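Local atomic coordinates of putative Transcriptional Regulator (Rhodococcus sp., PDB entry 2IA2), a protein that probably regulates transcription as an IclR-family protein, binding DNA through a helix-turn-helix domain and sensing a small effector through its C-terminal domain. Residues I190-V193 with R194-I198. Sequence-based numbering, arbitrary orientation.
Sequences ILAV and RADGI
The side chains of Leu191 and Arg194 extend alongside each other in a common direction, one helical turn apart, with the leucine methyl CD2 laid over one face of the guanidinium. CD2 stands 4.0 Å above the plane of that group, displaced from its centre toward the margin, and its nearest atom there is Arg194 NH1 at 4.1 Å, a loose van der Waals contact. Two torsions bring the arginine into this position: CG lies anti to the backbone N, and a bend at chi3 (-100°) turns the planar end. Polar partners then fix that end, since NE bonds to Ala156 O and NH1 forms a salt bridge with Asp160.

Four successive i+4 backbone hydrogen bonds carry the helix to its C-terminal end. The straightest approach to a carbonyl is that of Asp196 N to Ala192 O, 2.8 Å long with a C=O...N angle of 168°. Ala192 O also faces the flat side of the Asp196 carboxylate, 3.2 Å from Asp196 CG; both groups are acceptors, so this is contact without a bond. Gly197 N still reaches Val193 O at 3.0 Å, but the bond is more bent (142° at the hydrogen). Gly197 itself leaves helical geometry with positive phi, a conformation that glycine adopts readily and that ends the helix here. The chain then folds back past Val193, whose CG1 comes within 3.8 Å of Ile198 O while CG2 also borders that carbonyl.

This is the C-terminal end of helix 183-196, leading into strand 199-202, outermost within this chain in the antiparallel sheet of the IclR-type C-terminal domain (GAF clan), which in this family usually binds the effector. Ile190 and Val193 pack on helix 149-156, whereas Ile198 rests against helix 246-264, whose Arg250 also hydrogen-bonds Asp196 O.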
ATOM      1  N   ILE A 190     -22.757 -13.889  18.837  1.00 43.09           N
ATOM      2  CA  ILE A 190     -21.701 -12.959  18.419  1.00 41.81           C
ATOM      3  C   ILE A 190     -20.415 -13.104  19.251  1.00 42.02           C
ATOM      4  O   ILE A 190     -19.325 -13.081  18.700  1.00 40.21           O
ATOM      5  CB  ILE A 190     -22.188 -11.498  18.421  1.00 41.11           C
ATOM      6  CG1 ILE A 190     -23.181 -11.274  17.279  1.00 41.11           C
ATOM      7  CG2 ILE A 190     -21.030 -10.552  18.333  1.00 39.77           C
ATOM      8  CD1 ILE A 190     -24.169 -10.157  17.523  1.00 42.48           C
ATOM      9  N   LEU A 191     -20.544 -13.238  20.573  1.00 43.05           N
ATOM     10  CA  LEU A 191     -19.376 -13.479  21.407  1.00 44.24           C
ATOM     11  C   LEU A 191     -18.760 -14.867  21.124  1.00 44.25           C
ATOM     12  O   LEU A 191     -17.542 -15.005  21.212  1.00 44.27           O
ATOM     13  CB  LEU A 191     -19.684 -13.297  22.914  1.00 46.04           C
ATOM     14  CG  LEU A 191     -20.338 -11.984  23.373  1.00 47.40           C
ATOM     15  CD1 LEU A 191     -20.565 -11.973  24.925  1.00 49.42           C
ATOM     16  CD2 LEU A 191     -19.552 -10.776  22.918  1.00 45.09           C
ATOM     17  N   ALA A 192     -19.573 -15.876  20.793  1.00 43.92           N
ATOM     18  CA  ALA A 192     -19.005 -17.185  20.396  1.00 44.45           C
ATOM     19  C   ALA A 192     -18.091 -17.015  19.164  1.00 43.73           C
ATOM     20  O   ALA A 192     -17.005 -17.557  19.112  1.00 43.63           O
ATOM     21  CB  ALA A 192     -20.096 -18.197  20.117  1.00 44.44           C
ATOM     22  N   VAL A 193     -18.530 -16.220  18.190  1.00 43.04           N
ATOM     23  CA  VAL A 193     -17.723 -15.887  17.018  1.00 41.72           C
ATOM     24  C   VAL A 193     -16.405 -15.248  17.418  1.00 41.39           C
ATOM     25  O   VAL A 193     -15.377 -15.527  16.849  1.00 40.44           O
ATOM     26  CB  VAL A 193     -18.486 -14.907  16.088  1.00 41.25           C
ATOM     27  CG1 VAL A 193     -17.597 -14.465  14.935  1.00 38.65           C
ATOM     28  CG2 VAL A 193     -19.764 -15.563  15.578  1.00 41.31           C
ATOM     29  N   ARG A 194     -16.447 -14.362  18.399  1.00 42.91           N
ATOM     30  CA  ARG A 194     -15.223 -13.747  18.919  1.00 43.59           C
ATOM     31  C   ARG A 194     -14.272 -14.856  19.405  1.00 43.55           C
ATOM     32  O   ARG A 194     -13.117 -14.869  19.025  1.00 43.15           O
ATOM     33  CB  ARG A 194     -15.568 -12.764  20.036  1.00 44.38           C
ATOM     34  CG  ARG A 194     -14.612 -11.576  20.208  1.00 45.05           C
ATOM     35  CD  ARG A 194     -15.186 -10.611  21.287  1.00 46.29           C
ATOM     36  NE  ARG A 194     -15.899  -9.412  20.798  1.00 48.42           N
ATOM     37  CZ  ARG A 194     -16.329  -8.420  21.583  1.00 50.00           C
ATOM     38  NH1 ARG A 194     -16.162  -8.502  22.898  1.00 52.98           N
ATOM     39  NH2 ARG A 194     -16.939  -7.358  21.072  1.00 48.79           N
ATOM     40  N   ALA A 195     -14.778 -15.822  20.181  1.00 43.33           N
ATOM     41  CA  ALA A 195     -13.948 -16.951  20.675  1.00 43.12           C
ATOM     42  C   ALA A 195     -13.483 -17.956  19.587  1.00 42.32           C
ATOM     43  O   ALA A 195     -12.333 -18.370  19.592  1.00 42.00           O
ATOM     44  CB  ALA A 195     -14.681 -17.699  21.790  1.00 44.15           C
ATOM     45  N   ASP A 196     -14.357 -18.339  18.656  1.00 40.13           N
ATOM     46  CA  ASP A 196     -14.009 -19.356  17.644  1.00 39.84           C
ATOM     47  C   ASP A 196     -13.192 -18.844  16.451  1.00 37.41           C
ATOM     48  O   ASP A 196     -12.540 -19.623  15.744  1.00 35.74           O
ATOM     49  CB  ASP A 196     -15.300 -19.965  17.111  1.00 40.97           C
ATOM     50  CG  ASP A 196     -16.147 -20.553  18.215  1.00 46.17           C
ATOM     51  OD1 ASP A 196     -15.641 -20.623  19.376  1.00 49.17           O
ATOM     52  OD2 ASP A 196     -17.307 -20.961  17.930  1.00 51.46           O
ATOM     53  N   GLY A 197     -13.277 -17.546  16.177  1.00 35.29           N
ATOM     54  CA  GLY A 197     -12.645 -17.021  14.965  1.00 35.06           C
ATOM     55  C   GLY A 197     -13.431 -17.313  13.675  1.00 34.97           C
ATOM     56  O   GLY A 197     -12.973 -17.009  12.598  1.00 34.78           O
ATOM     57  N   ILE A 198     -14.598 -17.938  13.777  1.00 35.36           N
ATOM     58  CA  ILE A 198     -15.447 -18.187  12.607  1.00 34.51           C
ATOM     59  C   ILE A 198     -16.901 -18.133  13.019  1.00 34.04           C
ATOM     60  O   ILE A 198     -17.185 -18.198  14.196  1.00 33.51           O
ATOM     61  CB  ILE A 198     -15.198 -19.545  11.903  1.00 35.53           C
ATOM     62  CG1 ILE A 198     -15.426 -20.676  12.858  1.00 39.32           C
ATOM     63  CG2 ILE A 198     -13.821 -19.578  11.226  1.00 37.13           C
ATOM     64  CD1 ILE A 198     -15.889 -21.952  12.182  1.00 46.69           C
TER